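Local coordinates for metallo-beta-lactamase domain-containing protein 1 (Thermotoga maritima, PDB 1ZTC), which binds two nickel ions in a metallo-beta-lactamase fold and probably acts as a hydrolase, perhaps an endoribonuclease, at residues R45-D50 / I74-F79. Residues are numbered along the deposited sequence; the frame is centred on the assembly and turned at random. Where two conformers were deposited one is given.
Sequences RRIIID and ITDVLF
Ile48 bonds the other strand through both its N-H and its C=O: its N donates to Asp76 O (2.9 Å, N-H...O 168°), and its O accepts from Leu78 N. Asp50 N then reaches Leu78 O at 2.8 Å, completing a parallel ladder in which Ile47, Ile48 and Ile49 stand beside Asp76, Val77 and Leu78. At the start of the ladder Arg46 O takes Thr75 N at 2.9 Å and, weakly, Asp76 N. Thr75 substitutes its side chain for a backbone carbonyl: with chi1 at 58°, OG1 lies between its own N and C, where it accepts from Arg46 N (2.9 Å) and donates to Asp76 OD2. That bond, with Tyr99 OH on OD1, helps fix the carboxylate.

The same carboxylate forms a salt bridge with Arg45, whose bends at chi2 and chi3 bring the guanidinium back beside it. Arg45 NH2 meets the syn lone pair of Asp76 OD1 at 2.8 Å, with the guanidinium and carboxylate planes 57° apart, while Thr75 CB lies over the guanidinium centre.

Apolar contacts lie on both faces. On that of Ile47, Ile49 and Leu78, Leu78 CD1 presses tightly on Ile47 CG2 (3.4 Å) and more loosely on Ile49 CG1; on the other, Ile48 CD1, in one of two modelled conformers and so less certain, rests against Ile74 CG1.

Strands 45-49 and 76-78 form a beta-alpha-beta unit, connected through helix 57-67, within the metallo-beta-lactamase fold. Strand 37-42 flanks one side and strand 97-101 the other, while Phe159 of the second sheet packs on Ile49 and Leu78. Beyond the strand end, Asp50 OD2 holds His86, a nickel ligand, as a second-shell partner.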
loop_
_atom_site.group_PDB
_atom_site.type_symbol
_atom_site.label_atom_id
_atom_site.label_comp_id
_atom_site.label_asym_id
_atom_site.label_seq_id
_atom_site.Cartn_x
_atom_site.Cartn_y
_atom_site.Cartn_z
ATOM N N ARG A 45 5.990 33.529 10.290
ATOM C CA ARG A 45 6.314 32.530 9.294
ATOM C C ARG A 45 5.577 31.226 9.571
ATOM O O ARG A 45 5.456 30.773 10.708
ATOM C CB ARG A 45 7.822 32.281 9.255
ATOM C CG ARG A 45 8.680 33.531 9.189
ATOM C CD ARG A 45 8.344 34.438 8.033
ATOM N NE ARG A 45 9.000 34.027 6.799
ATOM C CZ ARG A 45 8.834 34.633 5.623
ATOM N NH1 ARG A 45 8.034 35.690 5.501
ATOM N NH2 ARG A 45 9.473 34.178 4.554
ATOM N N ARG A 46 5.080 30.631 8.497
ATOM C CA ARG A 46 4.471 29.328 8.540
ATOM C C ARG A 46 5.243 28.459 7.549
ATOM O O ARG A 46 5.168 28.641 6.327
ATOM C CB ARG A 46 2.986 29.446 8.230
ATOM C CG ARG A 46 2.235 30.069 9.411
ATOM C CD ARG A 46 0.817 30.457 9.075
ATOM N NE ARG A 46 0.786 31.495 8.035
ATOM C CZ ARG A 46 0.955 32.810 8.229
ATOM N NH1 ARG A 46 1.187 33.309 9.449
ATOM N NH2 ARG A 46 0.897 33.639 7.183
ATOM N N ILE A 47 6.005 27.526 8.117
ATOM C CA ILE A 47 7.094 26.866 7.428
ATOM C C ILE A 47 6.806 25.385 7.285
ATOM O O ILE A 47 6.420 24.707 8.249
ATOM C CB ILE A 47 8.408 27.034 8.225
ATOM C CG1 ILE A 47 8.675 28.520 8.516
ATOM C CG2 ILE A 47 9.576 26.375 7.500
ATOM C CD1 ILE A 47 9.595 28.764 9.694
ATOM N N ILE A 48 7.007 24.876 6.077
ATOM C CA ILE A 48 6.954 23.428 5.847
ATOM C C ILE A 48 8.313 22.899 5.413
ATOM O O ILE A 48 8.944 23.441 4.512
ATOM C CB ILE A 48 5.868 23.058 4.805
ATOM C CG1 ILE A 48 4.492 23.338 5.416
ATOM C CG2 ILE A 48 5.998 21.569 4.391
ATOM C CD1 ILE A 48 3.333 23.280 4.470
ATOM N N ILE A 49 8.743 21.809 6.039
ATOM C CA ILE A 49 9.913 21.075 5.568
ATOM C C ILE A 49 9.438 19.751 5.000
ATOM O O ILE A 49 8.841 18.951 5.732
ATOM C CB ILE A 49 10.945 20.843 6.679
ATOM C CG1 ILE A 49 11.393 22.190 7.272
ATOM C CG2 ILE A 49 12.158 20.116 6.141
ATOM C CD1 ILE A 49 12.427 22.060 8.413
ATOM N N ASP A 50 9.707 19.548 3.703
ATOM C CA ASP A 50 9.274 18.382 2.920
ATOM C C ASP A 50 7.748 18.281 2.902
ATOM O O ASP A 50 7.173 17.584 3.729
ATOM C CB ASP A 50 9.927 17.088 3.417
ATOM C CG ASP A 50 11.387 16.968 2.993
ATOM O OD1 ASP A 50 11.869 17.883 2.286
ATOM O OD2 ASP A 50 12.043 15.963 3.342
ATOM N N ILE A 74 1.081 29.389 3.836
ATOM C CA ILE A 74 2.439 28.892 3.965
ATOM C C ILE A 74 3.393 29.878 3.290
ATOM O O ILE A 74 3.244 30.163 2.117
ATOM C CB ILE A 74 2.573 27.495 3.324
ATOM C CG1 ILE A 74 1.616 26.500 4.020
ATOM C CG2 ILE A 74 4.013 27.022 3.349
ATOM C CD1 ILE A 74 1.719 26.441 5.544
ATOM N N THR A 75 4.372 30.348 4.063
ATOM C CA THR A 75 5.335 31.367 3.664
ATOM C C THR A 75 6.678 30.791 3.200
ATOM O O THR A 75 7.375 31.412 2.431
ATOM C CB THR A 75 5.608 32.324 4.864
ATOM O OG1 THR A 75 6.098 31.567 5.993
ATOM C CG2 THR A 75 4.329 33.047 5.256
ATOM N N ASP A 76 7.057 29.623 3.711
ATOM C CA ASP A 76 8.379 29.066 3.445
ATOM C C ASP A 76 8.294 27.556 3.342
ATOM O O ASP A 76 7.630 26.907 4.158
ATOM C CB ASP A 76 9.376 29.430 4.556
ATOM C CG ASP A 76 9.498 30.934 4.782
ATOM O OD1 ASP A 76 10.375 31.568 4.155
ATOM O OD2 ASP A 76 8.713 31.485 5.575
ATOM N N VAL A 77 8.982 26.999 2.348
ATOM C CA VAL A 77 9.034 25.552 2.172
ATOM C C VAL A 77 10.464 25.142 1.888
ATOM O O VAL A 77 11.085 25.659 0.949
ATOM C CB VAL A 77 8.116 25.068 1.016
ATOM C CG1 VAL A 77 8.264 23.561 0.791
ATOM C CG2 VAL A 77 6.675 25.411 1.326
ATOM N N LEU A 78 10.989 24.252 2.725
ATOM C CA LEU A 78 12.352 23.751 2.571
ATOM C C LEU A 78 12.335 22.272 2.180
ATOM O O LEU A 78 11.466 21.503 2.620
ATOM C CB LEU A 78 13.153 23.959 3.855
ATOM C CG LEU A 78 13.237 25.403 4.356
ATOM C CD1 LEU A 78 12.066 25.755 5.250
ATOM C CD2 LEU A 78 14.519 25.614 5.115
ATOM N N PHE A 79 13.297 21.895 1.346
ATOM C CA PHE A 79 13.430 20.525 0.884
ATOM C C PHE A 79 14.719 19.895 1.368
ATOM O O PHE A 79 15.803 20.432 1.161
ATOM C CB PHE A 79 13.444 20.449 -0.648
ATOM C CG PHE A 79 12.267 21.105 -1.324
ATOM C CD1 PHE A 79 10.963 20.730 -1.010
ATOM C CD2 PHE A 79 12.470 22.045 -2.331
ATOM C CE1 PHE A 79 9.877 21.311 -1.648
ATOM C CE2 PHE A 79 11.397 22.632 -2.965
ATOM C CZ PHE A 79 10.084 22.251 -2.629
#